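Local coordinates for phosphatidylglycerophosphatase B (Bacillus subtilis, PDB 6FMX), which dephosphorylates phosphatidylglycerophosphate to phosphatidylglycerol in the cell membrane and also acts as an undecaprenyl pyrophosphate phosphatase, at residues A35-N40 with I118-P123. Numbering follows the deposited sequence.
Sequences AAIHTN and IERVRP. With OLC ((2R)-2,3-dihydroxypropyl (9Z)-octadec-9-enoate), chain D; WO4 (tungstate(VI)ion), chain G; OLC ((2R)-2,3-dihydroxypropyl (9Z)-octadec-9-enoate), chain C.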
loop_
_atom_site.group_PDB
_atom_site.type_symbol
_atom_site.label_atom_id
_atom_site.label_comp_id
_atom_site.label_asym_id
_atom_site.label_seq_id
_atom_site.Cartn_x
_atom_site.Cartn_y
_atom_site.Cartn_z
ATOM N N ALA A 35 6.858 -15.749 8.333
ATOM C CA ALA A 35 7.641 -16.657 9.156
ATOM C C ALA A 35 8.854 -15.965 9.761
ATOM O O ALA A 35 9.147 -16.153 10.948
ATOM C CB ALA A 35 8.086 -17.865 8.326
ATOM N N ALA A 36 9.538 -15.134 8.973
ATOM C CA ALA A 36 10.805 -14.562 9.410
ATOM C C ALA A 36 10.627 -13.612 10.586
ATOM O O ALA A 36 11.537 -13.488 11.410
ATOM C CB ALA A 36 11.491 -13.840 8.250
ATOM N N ILE A 37 9.469 -12.955 10.700
ATOM C CA ILE A 37 9.263 -12.015 11.800
ATOM C C ILE A 37 9.226 -12.703 13.156
ATOM O O ILE A 37 9.286 -12.027 14.194
ATOM C CB ILE A 37 7.969 -11.199 11.600
ATOM C CG1 ILE A 37 6.749 -12.109 11.456
ATOM C CG2 ILE A 37 8.098 -10.302 10.364
ATOM C CD1 ILE A 37 5.444 -11.345 11.537
ATOM N N HIS A 38 9.131 -14.028 13.175
ATOM C CA HIS A 38 9.175 -14.790 14.412
ATOM C C HIS A 38 10.584 -15.181 14.814
ATOM O O HIS A 38 10.765 -15.800 15.867
ATOM C CB HIS A 38 8.309 -16.041 14.295
ATOM C CG HIS A 38 6.851 -15.741 14.181
ATOM N ND1 HIS A 38 6.031 -15.624 15.283
ATOM C CD2 HIS A 38 6.069 -15.512 13.101
ATOM C CE1 HIS A 38 4.802 -15.348 14.884
ATOM N NE2 HIS A 38 4.798 -15.274 13.565
ATOM N N THR A 39 11.579 -14.842 14.012
ATOM C CA THR A 39 12.959 -15.084 14.382
ATOM C C THR A 39 13.487 -13.888 15.155
ATOM O O THR A 39 13.150 -12.736 14.871
ATOM C CB THR A 39 13.828 -15.332 13.152
ATOM O OG1 THR A 39 13.961 -14.115 12.409
ATOM C CG2 THR A 39 13.179 -16.377 12.272
ATOM N N ASN A 40 14.318 -14.176 16.150
ATOM C CA ASN A 40 14.887 -13.086 16.926
ATOM C C ASN A 40 15.825 -12.233 16.075
ATOM O O ASN A 40 15.961 -11.032 16.317
ATOM C CB ASN A 40 15.613 -13.649 18.138
ATOM C CG ASN A 40 16.131 -12.568 19.041
ATOM O OD1 ASN A 40 15.368 -11.832 19.669
ATOM N ND2 ASN A 40 17.433 -12.423 19.064
ATOM N N ILE A 118 -2.163 -12.858 13.094
ATOM C CA ILE A 118 -0.732 -12.868 13.379
ATOM C C ILE A 118 -0.425 -12.193 14.716
ATOM O O ILE A 118 0.460 -12.641 15.457
ATOM C CB ILE A 118 0.009 -12.204 12.205
ATOM C CG1 ILE A 118 -0.115 -13.089 10.960
ATOM C CG2 ILE A 118 1.467 -11.929 12.562
ATOM C CD1 ILE A 118 0.739 -12.655 9.817
ATOM N N GLU A 119 -1.124 -11.099 15.029
ATOM C CA GLU A 119 -1.077 -10.463 16.354
ATOM C C GLU A 119 0.323 -9.966 16.719
ATOM O O GLU A 119 0.792 -10.142 17.851
ATOM C CB GLU A 119 -1.602 -11.414 17.437
ATOM C CG GLU A 119 -3.089 -11.716 17.345
ATOM C CD GLU A 119 -3.578 -12.587 18.494
ATOM O OE1 GLU A 119 -2.992 -13.669 18.720
ATOM O OE2 GLU A 119 -4.541 -12.181 19.176
ATOM N N ARG A 120 1.002 -9.327 15.772
ATOM C CA ARG A 120 2.305 -8.759 16.095
ATOM C C ARG A 120 2.154 -7.484 16.919
ATOM O O ARG A 120 1.315 -6.627 16.625
ATOM C CB ARG A 120 3.119 -8.463 14.833
ATOM C CG ARG A 120 4.589 -8.200 15.171
ATOM C CD ARG A 120 5.355 -7.530 14.056
ATOM N NE ARG A 120 6.802 -7.627 14.236
ATOM C CZ ARG A 120 7.676 -7.425 13.256
ATOM N NH1 ARG A 120 7.242 -7.107 12.037
ATOM N NH2 ARG A 120 8.978 -7.538 13.483
ATOM N N VAL A 121 2.988 -7.367 17.953
ATOM C CA VAL A 121 3.009 -6.183 18.804
ATOM C C VAL A 121 3.691 -5.040 18.063
ATOM O O VAL A 121 4.687 -5.238 17.354
ATOM C CB VAL A 121 3.718 -6.516 20.133
ATOM C CG1 VAL A 121 3.874 -5.292 20.986
ATOM C CG2 VAL A 121 2.953 -7.578 20.911
ATOM N N ARG A 122 3.149 -3.828 18.220
ATOM C CA ARG A 122 3.695 -2.641 17.574
ATOM C C ARG A 122 5.066 -2.283 18.154
ATOM O O ARG A 122 5.421 -2.726 19.247
ATOM C CB ARG A 122 2.738 -1.465 17.756
ATOM C CG ARG A 122 1.391 -1.650 17.110
ATOM C CD ARG A 122 1.326 -0.888 15.801
ATOM N NE ARG A 122 0.058 -1.086 15.116
ATOM C CZ ARG A 122 -0.310 -0.408 14.036
ATOM N NH1 ARG A 122 0.506 0.503 13.526
ATOM N NH2 ARG A 122 -1.486 -0.641 13.467
ATOM N N PRO A 123 5.857 -1.475 17.434
ATOM C CA PRO A 123 7.177 -1.088 17.972
ATOM C C PRO A 123 7.116 -0.427 19.344
ATOM O O PRO A 123 7.821 -0.857 20.271
ATOM C CB PRO A 123 7.713 -0.131 16.895
ATOM C CG PRO A 123 7.070 -0.622 15.623
ATOM C CD PRO A 123 5.679 -1.038 16.030
HETATM C C18 OLC D . 10.901 -21.245 0.119
HETATM C C10 OLC D . 6.603 -20.828 5.842
HETATM C C9 OLC D . 5.359 -20.790 6.275
HETATM C C17 OLC D . 9.887 -20.529 -0.768
HETATM C C11 OLC D . 7.139 -19.721 4.944
HETATM C C8 OLC D . 4.438 -19.636 5.883
HETATM C C24 OLC D . 6.217 -19.185 17.444
HETATM C C16 OLC D . 8.485 -21.001 -0.392
HETATM C C12 OLC D . 7.761 -20.330 3.693
HETATM C C7 OLC D . 3.357 -19.435 6.945
HETATM C C15 OLC D . 8.183 -20.601 1.050
HETATM C C13 OLC D . 6.785 -21.310 3.038
HETATM C C6 OLC D . 3.913 -18.571 8.073
HETATM C C14 OLC D . 6.891 -21.278 1.510
HETATM C C5 OLC D . 3.186 -18.920 9.370
HETATM C C4 OLC D . 3.976 -18.384 10.557
HETATM C C3 OLC D . 4.865 -19.488 11.120
HETATM C C2 OLC D . 5.637 -18.955 12.321
HETATM C C21 OLC D . 4.343 -18.985 15.843
HETATM C C1 OLC D . 4.755 -19.022 13.565
HETATM C C22 OLC D . 4.861 -19.748 17.044
HETATM O O19 OLC D . 3.580 -19.132 13.459
HETATM O O25 OLC D . 6.152 -18.806 18.790
HETATM O O23 OLC D . 3.958 -19.581 18.097
HETATM O O20 OLC D . 5.321 -18.968 14.843
HETATM W W WO4 G . -1.400 0.738 9.979
HETATM O O1 WO4 G . -0.744 1.591 11.709
HETATM O O2 WO4 G . -1.483 -1.284 10.143
HETATM O O3 WO4 G . -3.318 1.332 9.640
HETATM O O4 WO4 G . -0.093 1.216 8.533
HETATM C C18 OLC C . 10.497 -12.676 -5.405
HETATM C C10 OLC C . 13.270 -13.423 -1.280
HETATM C C9 OLC C . 13.783 -13.067 -0.120
HETATM C C17 OLC C . 11.412 -13.844 -5.033
HETATM C C11 OLC C . 11.862 -14.013 -1.391
HETATM C C8 OLC C . 12.971 -13.219 1.165
HETATM C C24 OLC C . 18.283 -16.063 10.247
HETATM C C16 OLC C . 10.784 -15.205 -5.349
HETATM C C12 OLC C . 11.986 -15.426 -1.965
HETATM C C7 OLC C . 13.640 -12.440 2.299
HETATM C C15 OLC C . 9.551 -15.487 -4.489
HETATM C C13 OLC C . 10.645 -16.068 -2.307
HETATM C C6 OLC C . 12.626 -12.169 3.412
HETATM C C14 OLC C . 9.757 -15.070 -3.033
HETATM C C5 OLC C . 13.035 -10.916 4.181
HETATM C C4 OLC C . 13.217 -11.264 5.654
HETATM C C3 OLC C . 14.601 -11.878 5.859
HETATM C C2 OLC C . 14.427 -13.332 6.278
HETATM C C21 OLC C . 17.070 -14.910 8.420
HETATM C C1 OLC C . 15.759 -13.845 6.809
HETATM C C22 OLC C . 16.936 -15.895 9.556
HETATM O O19 OLC C . 16.769 -13.541 6.268
HETATM O O25 OLC C . 18.054 -16.659 11.496
HETATM O O23 OLC C . 16.013 -15.352 10.447
HETATM O O20 OLC C . 15.782 -14.666 7.940
#
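Ile37, in the type I beta turn from Ala36 to Thr39 after helix 21-36, and Arg120, in the loop after helix 96-118, are the closest backbone positions, their CA atoms 8.8 Å apart. Ile37 covers one face of the Arg120 guanidinium, with CB over its centre and CG2 3.7 Å from Arg120 NH1. Arg120 reaches it because CG is anti to the backbone N (chi1 -166°) and the chain then runs extended to NE. The other branch of Ile37 ends in CD1, 4.1 Å from Ile118 CG2, the two side chains crossing at about a right angle. Residues 118-123 overlap phosphatase sequence motif one of the PAP2 family, and Arg120 makes salt bridges to Asp194, inferred to stabilise His190, the probable nucleophile, and to Asp46. Two residues on, Arg122 binds tungstate at the edge of its guanidinium: NH1 donates to O1, at an unusually short distance whose exact value is doubtful, and NH2 makes a weak bond to the same oxygen. In the turn, Ala36 O accepts both Thr39 N and Thr39 OG1, the latter at 2.7 Å, while ester oxygen O20 of the monoolein of chain D sits over the centre of the His38 ring.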